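Local atomic coordinates of diacylglycerol kinase (Bacillus anthracis, PDB entry 3S40), a protein that probably transfers the gamma-phosphate of ATP to diacylglycerol to make phosphatidic acid. Residues L24-N27 with L28-V32; Q58-A61 with S62-L66; V130-N134 with G135-L139; I185-D188 with G189-Y192; Q235-K238 with D239-K243. All coordinates share one frame; numbering follows the deposited sequence.

Interaction 1: residues L24-N27 with L28-V32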
loop_
_atom_site.group_PDB
_atom_site.type_symbol
_atom_site.label_atom_id
_atom_site.label_comp_id
_atom_site.label_asym_id
_atom_site.label_seq_id
_atom_site.Cartn_x
_atom_site.Cartn_y
_atom_site.Cartn_z
ATOM N N LEU A 24 8.437 -4.918 23.154
ATOM C CA LEU A 24 9.014 -5.965 22.316
ATOM C C LEU A 24 8.660 -7.366 22.791
ATOM O O LEU A 24 8.205 -8.191 22.011
ATOM C CB LEU A 24 10.532 -5.811 22.247
ATOM C CG LEU A 24 11.252 -6.790 21.314
ATOM C CD1 LEU A 24 10.629 -6.714 19.928
ATOM C CD2 LEU A 24 12.756 -6.520 21.270
ATOM N N HIS A 25 8.838 -7.620 24.083
ATOM C CA HIS A 25 8.700 -8.965 24.613
ATOM C C HIS A 25 7.248 -9.397 24.499
ATOM O O HIS A 25 6.939 -10.518 24.078
ATOM C CB HIS A 25 9.169 -9.017 26.074
ATOM C CG HIS A 25 9.455 -10.401 26.576
ATOM N ND1 HIS A 25 10.705 -10.795 27.003
ATOM C CD2 HIS A 25 8.648 -11.482 26.724
ATOM C CE1 HIS A 25 10.659 -12.060 27.389
ATOM N NE2 HIS A 25 9.425 -12.500 27.228
ATOM N N THR A 26 6.348 -8.491 24.851
ATOM C CA THR A 26 4.938 -8.806 24.806
ATOM C C THR A 26 4.483 -9.051 23.370
ATOM O O THR A 26 3.747 -10.001 23.097
ATOM C CB THR A 26 4.091 -7.697 25.448
ATOM O OG1 THR A 26 4.306 -7.704 26.863
ATOM C CG2 THR A 26 2.630 -7.943 25.187
ATOM N N ASN A 27 4.926 -8.198 22.456
ATOM C CA ASN A 27 4.608 -8.385 21.045
ATOM C C ASN A 27 5.124 -9.712 20.493
ATOM O O ASN A 27 4.442 -10.405 19.741
ATOM C CB ASN A 27 5.153 -7.215 20.230
ATOM C CG ASN A 27 4.473 -5.912 20.587
ATOM O OD1 ASN A 27 3.343 -5.911 21.087
ATOM N ND2 ASN A 27 5.150 -4.799 20.349
ATOM N N LEU A 28 6.341 -10.069 20.876
ATOM C CA LEU A 28 6.945 -11.274 20.354
ATOM C C LEU A 28 6.280 -12.531 20.929
ATOM O O LEU A 28 6.247 -13.584 20.285
ATOM C CB LEU A 28 8.442 -11.240 20.619
ATOM C CG LEU A 28 9.374 -11.016 19.429
ATOM C CD1 LEU A 28 8.711 -10.234 18.326
ATOM C CD2 LEU A 28 10.687 -10.355 19.871
ATOM N N THR A 29 5.721 -12.410 22.128
ATOM C CA THR A 29 4.962 -13.509 22.723
ATOM C C THR A 29 3.696 -13.739 21.906
ATOM O O THR A 29 3.189 -14.850 21.798
ATOM C CB THR A 29 4.547 -13.160 24.158
ATOM O OG1 THR A 29 5.723 -13.055 24.968
ATOM C CG2 THR A 29 3.619 -14.231 24.730
ATOM N N LYS A 30 3.180 -12.669 21.331
ATOM C CA LYS A 30 1.960 -12.783 20.549
ATOM C C LYS A 30 2.212 -13.343 19.149
ATOM O O LYS A 30 1.425 -14.139 18.641
ATOM C CB LYS A 30 1.273 -11.433 20.485
ATOM C CG LYS A 30 0.711 -10.995 21.816
ATOM C CD LYS A 30 0.171 -9.575 21.740
ATOM C CE LYS A 30 -0.359 -9.112 23.089
ATOM N NZ LYS A 30 -0.972 -7.746 23.002
ATOM N N ILE A 31 3.312 -12.955 18.521
ATOM C CA ILE A 31 3.442 -13.315 17.109
ATOM C C ILE A 31 4.364 -14.476 16.800
ATOM O O ILE A 31 4.133 -15.206 15.855
ATOM C CB ILE A 31 3.830 -12.104 16.229
ATOM C CG1 ILE A 31 5.299 -11.753 16.387
ATOM C CG2 ILE A 31 2.926 -10.911 16.531
ATOM C CD1 ILE A 31 5.694 -10.469 15.656
ATOM N N VAL A 32 5.409 -14.672 17.594
ATOM C CA VAL A 32 6.414 -15.648 17.191
ATOM C C VAL A 32 5.993 -17.121 17.317
ATOM O O VAL A 32 6.230 -17.920 16.406
ATOM C CB VAL A 32 7.778 -15.405 17.890
ATOM C CG1 VAL A 32 8.749 -16.499 17.486
ATOM C CG2 VAL A 32 8.335 -14.029 17.505
#
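Leu-28, the first residue of 28-32, meets Leu-24 one helical turn back in two ways. Its backbone N donates to Leu-24 O at 2.9 Å, and its CD2 methyl rests 3.6 Å from Leu-24 CD1, the two leucines running side by side in the same direction. Leu-24 can offer that methyl because its CG stands opposite the backbone N (chi1 -176°), which leans the branch along the helix.

Thr-29 holds His-25 O twice. Its N and its OG1 both donate to that carbonyl, each at 3.0 Å, and they come from opposite faces of the carbonyl plane, the hydroxyl well above it. With chi1 at -66° the OG1 sits beside its own backbone N, folded back on the helix, so the hydroxyl spends its proton on the preceding turn.

Lys-30 N bonds to Thr-26 O at 3.2 Å, while its extended chain runs alongside the threonine and brings CE to 3.8 Å from Thr-26 CG2. The hydroxyl of Thr-26 turns instead to the carboxylate of Asp-23, just ahead of the helix.

Ile-31 N completes the series with a 3.0 Å bond to Asn-27 O, lying in the carbonyl plane, and its CG1 and CG2 both lie close to that oxygen.

This is the opening of helix 24-38, the helix of the beta-alpha-beta unit made with strands 11-15 and 42-46. Asn-27 and Ile-31 form its buried side, packing on Phe-70 of strand 66-71 and on Ile-113 of helix 113-120, whereas His-25 and Thr-29 lie on the exposed side.

Interaction 2: residues Q58-A61 with S62-L66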
loop_
_atom_site.group_PDB
_atom_site.type_symbol
_atom_site.label_atom_id
_atom_site.label_comp_id
_atom_site.label_asym_id
_atom_site.label_seq_id
_atom_site.Cartn_x
_atom_site.Cartn_y
_atom_site.Cartn_z
ATOM N N GLN A 58 16.232 -7.704 0.362
ATOM C CA GLN A 58 17.082 -7.908 -0.802
ATOM C C GLN A 58 18.081 -9.043 -0.596
ATOM O O GLN A 58 18.365 -9.786 -1.516
ATOM C CB GLN A 58 17.771 -6.600 -1.206
ATOM C CG GLN A 58 16.755 -5.651 -1.854
ATOM C CD GLN A 58 17.298 -4.280 -2.186
ATOM O OE1 GLN A 58 18.350 -3.872 -1.698
ATOM N NE2 GLN A 58 16.562 -3.549 -3.007
ATOM N N GLU A 59 18.559 -9.217 0.633
ATOM C CA GLU A 59 19.492 -10.301 0.881
ATOM C C GLU A 59 18.800 -11.660 0.904
ATOM O O GLU A 59 19.351 -12.638 0.424
ATOM C CB GLU A 59 20.239 -10.081 2.188
ATOM C CG GLU A 59 21.027 -11.282 2.620
ATOM C CD GLU A 59 21.797 -11.017 3.903
ATOM O OE1 GLU A 59 21.729 -9.869 4.406
ATOM O OE2 GLU A 59 22.464 -11.952 4.400
ATOM N N PHE A 60 17.603 -11.732 1.479
ATOM C CA PHE A 60 16.949 -13.035 1.632
ATOM C C PHE A 60 15.953 -13.391 0.538
ATOM O O PHE A 60 15.438 -14.507 0.505
ATOM C CB PHE A 60 16.282 -13.151 3.000
ATOM C CG PHE A 60 17.262 -13.347 4.112
ATOM C CD1 PHE A 60 17.569 -14.611 4.561
ATOM C CD2 PHE A 60 17.895 -12.256 4.692
ATOM C CE1 PHE A 60 18.471 -14.787 5.586
ATOM C CE2 PHE A 60 18.801 -12.421 5.714
ATOM C CZ PHE A 60 19.095 -13.692 6.164
ATOM N N ALA A 61 15.698 -12.439 -0.353
ATOM C CA ALA A 61 14.726 -12.638 -1.436
ATOM C C ALA A 61 14.900 -13.947 -2.221
ATOM O O ALA A 61 13.928 -14.612 -2.513
ATOM C CB ALA A 61 14.703 -11.430 -2.367
ATOM N N SER A 62 16.130 -14.335 -2.542
ATOM C CA SER A 62 16.342 -15.572 -3.283
ATOM C C SER A 62 16.531 -16.778 -2.365
ATOM O O SER A 62 16.735 -17.894 -2.833
ATOM C CB SER A 62 17.555 -15.454 -4.215
ATOM O OG SER A 62 18.764 -15.464 -3.470
ATOM N N LYS A 63 16.464 -16.563 -1.064
ATOM C CA LYS A 63 16.755 -17.651 -0.139
ATOM C C LYS A 63 15.548 -18.165 0.628
ATOM O O LYS A 63 15.597 -19.269 1.162
ATOM C CB LYS A 63 17.863 -17.243 0.843
ATOM C CG LYS A 63 19.093 -16.674 0.161
ATOM C CD LYS A 63 20.283 -16.553 1.117
ATOM C CE LYS A 63 20.086 -15.458 2.161
ATOM N NZ LYS A 63 21.337 -15.197 2.943
ATOM N N VAL A 64 14.476 -17.375 0.702
ATOM C CA VAL A 64 13.288 -17.804 1.437
ATOM C C VAL A 64 12.051 -17.794 0.563
ATOM O O VAL A 64 12.047 -17.204 -0.506
ATOM C CB VAL A 64 12.997 -16.927 2.697
ATOM C CG1 VAL A 64 14.054 -17.169 3.801
ATOM C CG2 VAL A 64 12.908 -15.440 2.336
ATOM N N ASP A 65 10.990 -18.420 1.051
ATOM C CA ASP A 65 9.736 -18.533 0.313
ATOM C C ASP A 65 8.711 -17.531 0.800
ATOM O O ASP A 65 7.792 -17.191 0.074
ATOM C CB ASP A 65 9.174 -19.952 0.441
ATOM C CG ASP A 65 10.209 -21.006 0.065
ATOM O OD1 ASP A 65 10.547 -21.095 -1.137
ATOM O OD2 ASP A 65 10.706 -21.715 0.968
ATOM N N LEU A 66 8.888 -17.056 2.026
ATOM C CA LEU A 66 7.944 -16.140 2.639
ATOM C C LEU A 66 8.722 -15.130 3.456
ATOM O O LEU A 66 9.603 -15.509 4.250
ATOM C CB LEU A 66 6.990 -16.923 3.553
ATOM C CG LEU A 66 5.972 -16.104 4.359
ATOM C CD1 LEU A 66 5.045 -15.268 3.424
ATOM C CD2 LEU A 66 5.143 -17.008 5.281
HETATM O O HOH W 1 18.502 -12.692 -2.620
HETATM O O HOH W 2 12.868 -17.148 -2.974
#
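Phe-60 O, near the end of the helix that begins at 52, takes two backbone bonds from the chain that follows. Val-64 N arrives nearly in line with the carbonyl at 3.0 Å, and Lys-63 N reaches the same oxygen at 2.8 Å from well above the carbonyl plane. Two waters extend this pattern: one links Gln-58 O to Ser-62 N, the other donates to both Ala-61 O and Val-64 O.

Lys-63 carries the side-chain contact. Its chain bends at chi3 (-70°), which folds the end over one face of the Phe-60 ring. CE stands 4.0 Å from the ring centroid in a CH-pi contact, and NZ lies 4.2 Å from it, 21° off the normal, in cation-pi geometry. The same ammonium makes a long salt bridge to Glu-59 OE2 at 3.7 Å, so ring and carboxylate probably share in stabilising its charge. Val-64 tucks CG2 against Phe-60 O, 3.3 Å away.

Phe-60 also meets the His-43 ring at about 90° and touches Leu-12 of strand 11-15. The whole is an alpha-to-beta connection of the parallel-sheet kinase domain, carrying the chain from helix 52-60 into strand 66-71.

Interaction 3: residues V130-N134 with G135-L139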
loop_
_atom_site.group_PDB
_atom_site.type_symbol
_atom_site.label_atom_id
_atom_site.label_comp_id
_atom_site.label_asym_id
_atom_site.label_seq_id
_atom_site.Cartn_x
_atom_site.Cartn_y
_atom_site.Cartn_z
ATOM N N VAL A 130 1.230 -3.974 -8.277
ATOM C CA VAL A 130 2.157 -2.978 -7.764
ATOM C C VAL A 130 2.305 -1.876 -8.792
ATOM O O VAL A 130 2.581 -2.142 -9.967
ATOM C CB VAL A 130 3.543 -3.602 -7.501
ATOM C CG1 VAL A 130 4.576 -2.516 -7.181
ATOM C CG2 VAL A 130 3.456 -4.670 -6.396
ATOM N N ALA A 131 2.166 -0.632 -8.348
ATOM C CA ALA A 131 2.227 0.502 -9.262
ATOM C C ALA A 131 3.667 0.971 -9.491
ATOM O O ALA A 131 4.544 0.751 -8.650
ATOM C CB ALA A 131 1.352 1.654 -8.733
ATOM N N LYS A 132 3.889 1.626 -10.631
ATOM C CA LYS A 132 5.164 2.275 -10.937
ATOM C C LYS A 132 4.961 3.703 -11.439
ATOM O O LYS A 132 4.344 3.924 -12.484
ATOM C CB LYS A 132 5.924 1.501 -12.010
ATOM C CG LYS A 132 7.261 0.963 -11.558
ATOM C CD LYS A 132 8.250 0.910 -12.709
ATOM C CE LYS A 132 9.093 -0.354 -12.657
ATOM N NZ LYS A 132 10.262 -0.298 -13.584
ATOM N N ALA A 133 5.505 4.669 -10.704
ATOM C CA ALA A 133 5.452 6.066 -11.131
ATOM C C ALA A 133 6.863 6.587 -11.422
ATOM O O ALA A 133 7.704 6.617 -10.529
ATOM C CB ALA A 133 4.768 6.915 -10.064
ATOM N N ASN A 134 7.118 6.988 -12.665
ATOM C CA ASN A 134 8.462 7.403 -13.070
ATOM C C ASN A 134 9.505 6.438 -12.508
ATOM O O ASN A 134 10.449 6.861 -11.844
ATOM C CB ASN A 134 8.783 8.831 -12.588
ATOM C CG ASN A 134 8.019 9.905 -13.358
ATOM O OD1 ASN A 134 7.398 9.626 -14.385
ATOM N ND2 ASN A 134 8.083 11.152 -12.870
ATOM N N GLY A 135 9.313 5.145 -12.745
ATOM C CA GLY A 135 10.235 4.133 -12.247
ATOM C C GLY A 135 10.427 4.107 -10.738
ATOM O O GLY A 135 11.518 3.827 -10.237
ATOM N N GLN A 136 9.361 4.414 -10.012
ATOM C CA GLN A 136 9.321 4.277 -8.563
ATOM C C GLN A 136 8.080 3.440 -8.211
ATOM O O GLN A 136 6.982 3.703 -8.732
ATOM C CB GLN A 136 9.240 5.661 -7.933
ATOM C CG GLN A 136 8.764 5.687 -6.494
ATOM C CD GLN A 136 9.816 5.207 -5.519
ATOM O OE1 GLN A 136 10.626 5.994 -5.028
ATOM N NE2 GLN A 136 9.809 3.910 -5.230
ATOM N N HIS A 137 8.242 2.433 -7.352
ATOM C CA HIS A 137 7.128 1.537 -7.010
ATOM C C HIS A 137 6.313 2.034 -5.828
ATOM O O HIS A 137 6.882 2.451 -4.821
ATOM C CB HIS A 137 7.622 0.123 -6.664
ATOM C CG HIS A 137 8.304 -0.575 -7.793
ATOM N ND1 HIS A 137 9.676 -0.620 -7.919
ATOM C CD2 HIS A 137 7.805 -1.261 -8.848
ATOM C CE1 HIS A 137 9.992 -1.305 -9.005
ATOM N NE2 HIS A 137 8.874 -1.709 -9.585
ATOM N N PHE A 138 4.986 1.959 -5.939
ATOM C CA PHE A 138 4.121 2.156 -4.771
ATOM C C PHE A 138 2.979 1.151 -4.679
ATOM O O PHE A 138 2.487 0.641 -5.685
ATOM C CB PHE A 138 3.579 3.592 -4.666
ATOM C CG PHE A 138 2.625 3.975 -5.762
ATOM C CD1 PHE A 138 1.250 3.859 -5.580
ATOM C CD2 PHE A 138 3.101 4.477 -6.964
ATOM C CE1 PHE A 138 0.366 4.236 -6.589
ATOM C CE2 PHE A 138 2.229 4.854 -7.973
ATOM C CZ PHE A 138 0.855 4.729 -7.789
ATOM N N LEU A 139 2.561 0.891 -3.450
ATOM C CA LEU A 139 1.545 -0.109 -3.161
ATOM C C LEU A 139 0.197 0.545 -2.872
ATOM O O LEU A 139 -0.865 -0.033 -3.133
ATOM C CB LEU A 139 1.990 -0.913 -1.946
ATOM C CG LEU A 139 1.726 -2.410 -1.948
ATOM C CD1 LEU A 139 2.022 -2.982 -3.316
ATOM C CD2 LEU A 139 2.576 -3.076 -0.870
#
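The Phe-138 ring has the CB methyl of Ala-131 over one face, 3.4 Å from the ring centroid and 16° off the normal, a close CH-pi contact. Ala-133 CB lies at the ring edge near its plane, 3.9 Å from Phe-138 CE2. The ring reaches across to both alanines because CG is set between the backbone N and the carbonyl carbon (chi1 67°), which swings it over the neighbouring strand. The His-137 ring is approached obliquely on the other side of the sheet: Lys-132 runs beside it in the same direction, Lys-132 CE 3.4 Å from His-137 NE2, and Val-130 CG1 lies 3.8 Å from His-137 CD2.

These side chains alternate because 130-133 and 136-138 form a tight antiparallel beta hairpin. Ala-131 and Phe-138 are a hydrogen-bonded pair, with Ala-131 N to Phe-138 O and Phe-138 N to Ala-131 O both at 3.0 Å; Lys-132 and His-137 are the non-hydrogen-bonded pair that follows. Strand 136-138 is the outermost of its six-stranded sheet, whereas strand 125-133 continues through backbone bonds to strand 284-296.

At the turn, Asn-134 and Gly-135 both have positive phi. Asn-134 directs its amide out of the hairpin, to Gln-285 N and Pro-283 O. Gln-136 bends at chi2 and gives its NE2 to Asn-81 OD1, reaching helix 73-83, with a weak second bond to His-137 O. Just past strand 136-138, Leu-139 CD1 touches Val-130 CG2 at 3.8 Å.

Interaction 4: residues I185-D188 with G189-Y192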
loop_
_atom_site.group_PDB
_atom_site.type_symbol
_atom_site.label_atom_id
_atom_site.label_comp_id
_atom_site.label_asym_id
_atom_site.label_seq_id
_atom_site.Cartn_x
_atom_site.Cartn_y
_atom_site.Cartn_z
ATOM N N ILE A 185 -4.378 15.265 -17.803
ATOM C CA ILE A 185 -4.193 13.831 -17.573
ATOM C C ILE A 185 -4.518 13.045 -18.823
ATOM O O ILE A 185 -5.617 13.162 -19.360
ATOM C CB ILE A 185 -5.074 13.302 -16.404
ATOM C CG1 ILE A 185 -4.797 14.084 -15.110
ATOM C CG2 ILE A 185 -4.838 11.812 -16.183
ATOM C CD1 ILE A 185 -5.707 13.722 -13.940
ATOM N N THR A 186 -3.555 12.263 -19.294
ATOM C CA THR A 186 -3.793 11.301 -20.370
ATOM C C THR A 186 -3.843 9.902 -19.774
ATOM O O THR A 186 -2.968 9.514 -18.994
ATOM C CB THR A 186 -2.673 11.327 -21.429
ATOM O OG1 THR A 186 -1.444 10.862 -20.844
ATOM C CG2 THR A 186 -2.477 12.731 -21.971
ATOM N N TYR A 187 -4.859 9.136 -20.139
ATOM C CA TYR A 187 -4.998 7.815 -19.559
ATOM C C TYR A 187 -5.565 6.857 -20.580
ATOM O O TYR A 187 -6.726 6.964 -20.970
ATOM C CB TYR A 187 -5.889 7.874 -18.321
ATOM C CG TYR A 187 -7.252 8.439 -18.607
ATOM C CD1 TYR A 187 -8.342 7.600 -18.831
ATOM C CD2 TYR A 187 -7.451 9.810 -18.687
ATOM C CE1 TYR A 187 -9.597 8.116 -19.113
ATOM C CE2 TYR A 187 -8.702 10.336 -18.965
ATOM C CZ TYR A 187 -9.771 9.488 -19.174
ATOM O OH TYR A 187 -11.015 10.011 -19.451
ATOM N N ASP A 188 -4.735 5.918 -21.015
ATOM C CA ASP A 188 -5.118 4.986 -22.067
ATOM C C ASP A 188 -5.710 5.732 -23.274
ATOM O O ASP A 188 -6.814 5.425 -23.738
ATOM C CB ASP A 188 -6.097 3.933 -21.531
ATOM C CG ASP A 188 -5.595 3.254 -20.257
ATOM O OD1 ASP A 188 -4.371 3.221 -20.024
ATOM O OD2 ASP A 188 -6.435 2.753 -19.486
ATOM N N GLY A 189 -4.979 6.726 -23.763
ATOM C CA GLY A 189 -5.345 7.379 -25.006
ATOM C C GLY A 189 -6.292 8.558 -24.892
ATOM O O GLY A 189 -6.355 9.386 -25.798
ATOM N N GLN A 190 -7.040 8.638 -23.797
ATOM C CA GLN A 190 -7.941 9.765 -23.591
ATOM C C GLN A 190 -7.262 10.827 -22.743
ATOM O O GLN A 190 -6.149 10.619 -22.256
ATOM C CB GLN A 190 -9.224 9.303 -22.917
ATOM C CG GLN A 190 -9.752 8.005 -23.483
ATOM C CD GLN A 190 -11.256 7.971 -23.507
ATOM O OE1 GLN A 190 -11.875 7.128 -22.860
ATOM N NE2 GLN A 190 -11.859 8.891 -24.259
ATOM N N VAL A 191 -7.920 11.971 -22.580
ATOM C CA VAL A 191 -7.346 13.040 -21.767
ATOM C C VAL A 191 -8.364 13.800 -20.923
ATOM O O VAL A 191 -9.575 13.791 -21.193
ATOM C CB VAL A 191 -6.548 14.060 -22.604
ATOM C CG1 VAL A 191 -5.570 13.348 -23.531
ATOM C CG2 VAL A 191 -7.492 14.950 -23.386
ATOM N N TYR A 192 -7.834 14.460 -19.898
ATOM C CA TYR A 192 -8.609 15.245 -18.953
ATOM C C TYR A 192 -7.836 16.507 -18.593
ATOM O O TYR A 192 -6.732 16.428 -18.065
ATOM C CB TYR A 192 -8.876 14.440 -17.678
ATOM C CG TYR A 192 -9.503 15.266 -16.582
ATOM C CD1 TYR A 192 -8.716 15.938 -15.657
ATOM C CD2 TYR A 192 -10.882 15.385 -16.480
ATOM C CE1 TYR A 192 -9.283 16.701 -14.656
ATOM C CE2 TYR A 192 -11.461 16.151 -15.484
ATOM C CZ TYR A 192 -10.656 16.804 -14.574
ATOM O OH TYR A 192 -11.227 17.565 -13.581
#
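A beta hairpin closed by a type I' turn joins Ile-185, Thr-186 and Tyr-187 to Tyr-192, Val-191 and Gln-190, with Asp-188 and Gly-189 at its two corners. At the far end from the turn, Ile-185 and Tyr-192 bond both ways: Ile-185 N to Tyr-192 O, and Tyr-192 N to Ile-185 O in the carbonyl plane, each a short 2.6 Å. Next to the turn, Tyr-187 N donates to Gln-190 O at 2.9 Å, and the return bond from Gln-190 N to Tyr-187 O is longer, 3.3 Å, the donor well above the carbonyl plane.

Tyr-187 lays its ring across the neighbouring strand. Its CG occupies the space between backbone N and carbonyl carbon (chi1 57°), and Gln-190 CB sits over one ring face, 4.1 Å from the centroid in a CH-pi contact. Tyr-192 CB comes up to the edge of the same ring. Farther along that face of the sheet, Ile-185 and Tyr-192 run side by side, CD1 to CD1 at 4.1 Å.

The two strands, 181-187 and 190-196, end a six-stranded antiparallel sheet of the beta-sandwich domain, 190-196 being outermost. The tyrosine face looks onto the second sheet: Ile-185 and Tyr-187 touch Ile-226 of strand 224-230, and the Tyr-192 ring stacks with Phe-255. On the other face Thr-186 and Val-191 meet obliquely, CG2 to CG1 at 3.5 Å.

Both corner residues have positive phi, and at Gly-189 a CB would run into the carbonyl O of Asp-188. The Asp-188 carboxylate accepts from the backbone N atoms of Lys-260 and Ser-261, tying the turn to the adjoining one.

Interaction 5: residues Q235-K238 with D239-K243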
loop_
_atom_site.group_PDB
_atom_site.type_symbol
_atom_site.label_atom_id
_atom_site.label_comp_id
_atom_site.label_asym_id
_atom_site.label_seq_id
_atom_site.Cartn_x
_atom_site.Cartn_y
_atom_site.Cartn_z
ATOM N N GLN A 235 -16.449 20.574 -1.001
ATOM C CA GLN A 235 -17.564 20.167 -0.153
ATOM C C GLN A 235 -17.917 18.693 -0.356
ATOM O O GLN A 235 -17.926 17.907 0.595
ATOM C CB GLN A 235 -18.785 21.043 -0.442
ATOM C CG GLN A 235 -20.103 20.441 0.003
ATOM C CD GLN A 235 -21.218 20.692 -0.996
ATOM O OE1 GLN A 235 -21.188 21.668 -1.750
ATOM N NE2 GLN A 235 -22.204 19.803 -1.016
ATOM N N ALA A 236 -18.204 18.330 -1.603
ATOM C CA ALA A 236 -18.570 16.964 -1.952
ATOM C C ALA A 236 -17.501 15.985 -1.486
ATOM O O ALA A 236 -17.798 14.909 -0.969
ATOM C CB ALA A 236 -18.773 16.845 -3.454
ATOM N N PHE A 237 -16.249 16.368 -1.683
ATOM C CA PHE A 237 -15.138 15.511 -1.317
ATOM C C PHE A 237 -15.074 15.283 0.188
ATOM O O PHE A 237 -14.722 14.194 0.648
ATOM C CB PHE A 237 -13.832 16.116 -1.807
ATOM C CG PHE A 237 -12.621 15.440 -1.263
ATOM C CD1 PHE A 237 -12.380 14.108 -1.533
ATOM C CD2 PHE A 237 -11.720 16.135 -0.483
ATOM C CE1 PHE A 237 -11.258 13.484 -1.031
ATOM C CE2 PHE A 237 -10.603 15.518 0.014
ATOM C CZ PHE A 237 -10.371 14.188 -0.260
ATOM N N LYS A 238 -15.412 16.318 0.951
ATOM C CA LYS A 238 -15.456 16.197 2.400
ATOM C C LYS A 238 -16.437 15.097 2.788
ATOM O O LYS A 238 -16.220 14.368 3.762
ATOM C CB LYS A 238 -15.838 17.533 3.041
ATOM C CG LYS A 238 -14.690 18.537 3.088
ATOM C CD LYS A 238 -15.161 19.964 2.836
ATOM C CE LYS A 238 -16.039 20.487 3.960
ATOM N NZ LYS A 238 -16.548 21.859 3.664
ATOM N N ASP A 239 -17.501 14.965 2.001
ATOM C CA ASP A 239 -18.523 13.954 2.250
ATOM C C ASP A 239 -18.045 12.520 2.008
ATOM O O ASP A 239 -18.391 11.614 2.764
ATOM C CB ASP A 239 -19.780 14.248 1.431
ATOM C CG ASP A 239 -20.646 15.317 2.065
ATOM O OD1 ASP A 239 -20.656 15.402 3.315
ATOM O OD2 ASP A 239 -21.313 16.070 1.322
ATOM N N TYR A 240 -17.256 12.323 0.955
ATOM C CA TYR A 240 -16.678 11.009 0.654
ATOM C C TYR A 240 -15.833 10.435 1.800
ATOM O O TYR A 240 -15.774 9.216 1.975
ATOM C CB TYR A 240 -15.799 11.088 -0.591
ATOM C CG TYR A 240 -16.525 11.061 -1.909
ATOM C CD1 TYR A 240 -17.656 11.836 -2.124
ATOM C CD2 TYR A 240 -16.057 10.272 -2.955
ATOM C CE1 TYR A 240 -18.314 11.811 -3.347
ATOM C CE2 TYR A 240 -16.701 10.241 -4.171
ATOM C CZ TYR A 240 -17.828 11.010 -4.366
ATOM O OH TYR A 240 -18.464 10.973 -5.585
ATOM N N ILE A 241 -15.168 11.304 2.560
ATOM C CA ILE A 241 -14.201 10.855 3.568
ATOM C C ILE A 241 -14.842 10.079 4.718
ATOM O O ILE A 241 -15.815 10.534 5.324
ATOM C CB ILE A 241 -13.374 12.026 4.126
ATOM C CG1 ILE A 241 -12.571 12.682 2.998
ATOM C CG2 ILE A 241 -12.452 11.549 5.257
ATOM C CD1 ILE A 241 -11.919 13.981 3.398
ATOM N N GLY A 242 -14.293 8.900 5.001
ATOM C CA GLY A 242 -14.850 8.017 6.013
ATOM C C GLY A 242 -15.624 6.842 5.426
ATOM O O GLY A 242 -15.483 5.700 5.874
ATOM N N LYS A 243 -16.427 7.125 4.404
ATOM C CA LYS A 243 -17.307 6.128 3.796
ATOM C C LYS A 243 -16.600 5.161 2.839
ATOM O O LYS A 243 -15.608 5.519 2.194
ATOM C CB LYS A 243 -18.452 6.828 3.064
ATOM C CG LYS A 243 -19.213 7.822 3.934
ATOM C CD LYS A 243 -20.472 8.319 3.248
ATOM C CE LYS A 243 -21.208 9.305 4.132
ATOM N NZ LYS A 243 -20.318 10.444 4.508
#
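Phe-237 and Ile-241 make the closely packed part of this helix end. The isoleucine CD1 sits over one face of the phenyl ring, 4.3 Å from its centroid and 26° off the normal, and approaches Phe-237 CE2 to 3.9 Å. Phe-237 has CG opposite its backbone N (chi1 169°) and Ile-241 has CG1 opposite its carbonyl carbon, and the two side chains cross at a slant. The ring is buried further by Phe-213, which meets it edge-to-face, and by Phe-227 and Val-229 of strand 224-230. Tyr-240, also buried, brings CD1 to 3.3 Å from Ala-236 O, while its hydroxyl bonds to Ser-249 N.

The opposite character belongs to Gln-235, Lys-238 and Asp-239, which are exposed. Here the contact is largely backbone: Asp-239 N donates to Gln-235 O at 3.3 Å, in the carbonyl plane, and Asp-239 CB lies against Ala-236 O. The side-chain ends of Gln-235 and Asp-239 stay 4.5 Å apart from NE2 to OD2.

The helical bonding also slackens toward its end. Tyr-240 N still reaches Ala-236 O at 3.3 Å, but Ile-241 N makes two weak bonds, to Phe-237 O and Lys-238 O. Lys-243 then curls back and gives its NZ to Asp-239 O at 2.9 Å, a side-chain bond to a carbonyl of the last turn.

Ile-241 is the first residue to leave helical angles, and Tyr-240 to Lys-243 form a type II beta turn with Gly-242 at its third position: a helix C-terminus that runs straight into a turn, on helix 234-240 packed against a sheet of the beta-sandwich domain.

How the interactions relate
The five contacts follow one another along the chain without touching. Interactions 1 and 2 belong to the kinase catalytic domain and their centres are 23 Å apart; they meet indirectly through the parallel sheet, since Ile-31 packs on strand 66-71, which 62-66 leads into. Interactions 3 and 4 are hairpins on the two opposite borders of one antiparallel six-stranded sheet, with centres 19 Å apart. Interaction 5 shares strand 224-230 with interaction 4, which packs on the same strand, though their nearest atoms are about 12 Å apart. The longest separation, 49 Å between centres, is from interaction 1 in the kinase domain to interaction 4 in the beta-sandwich domain.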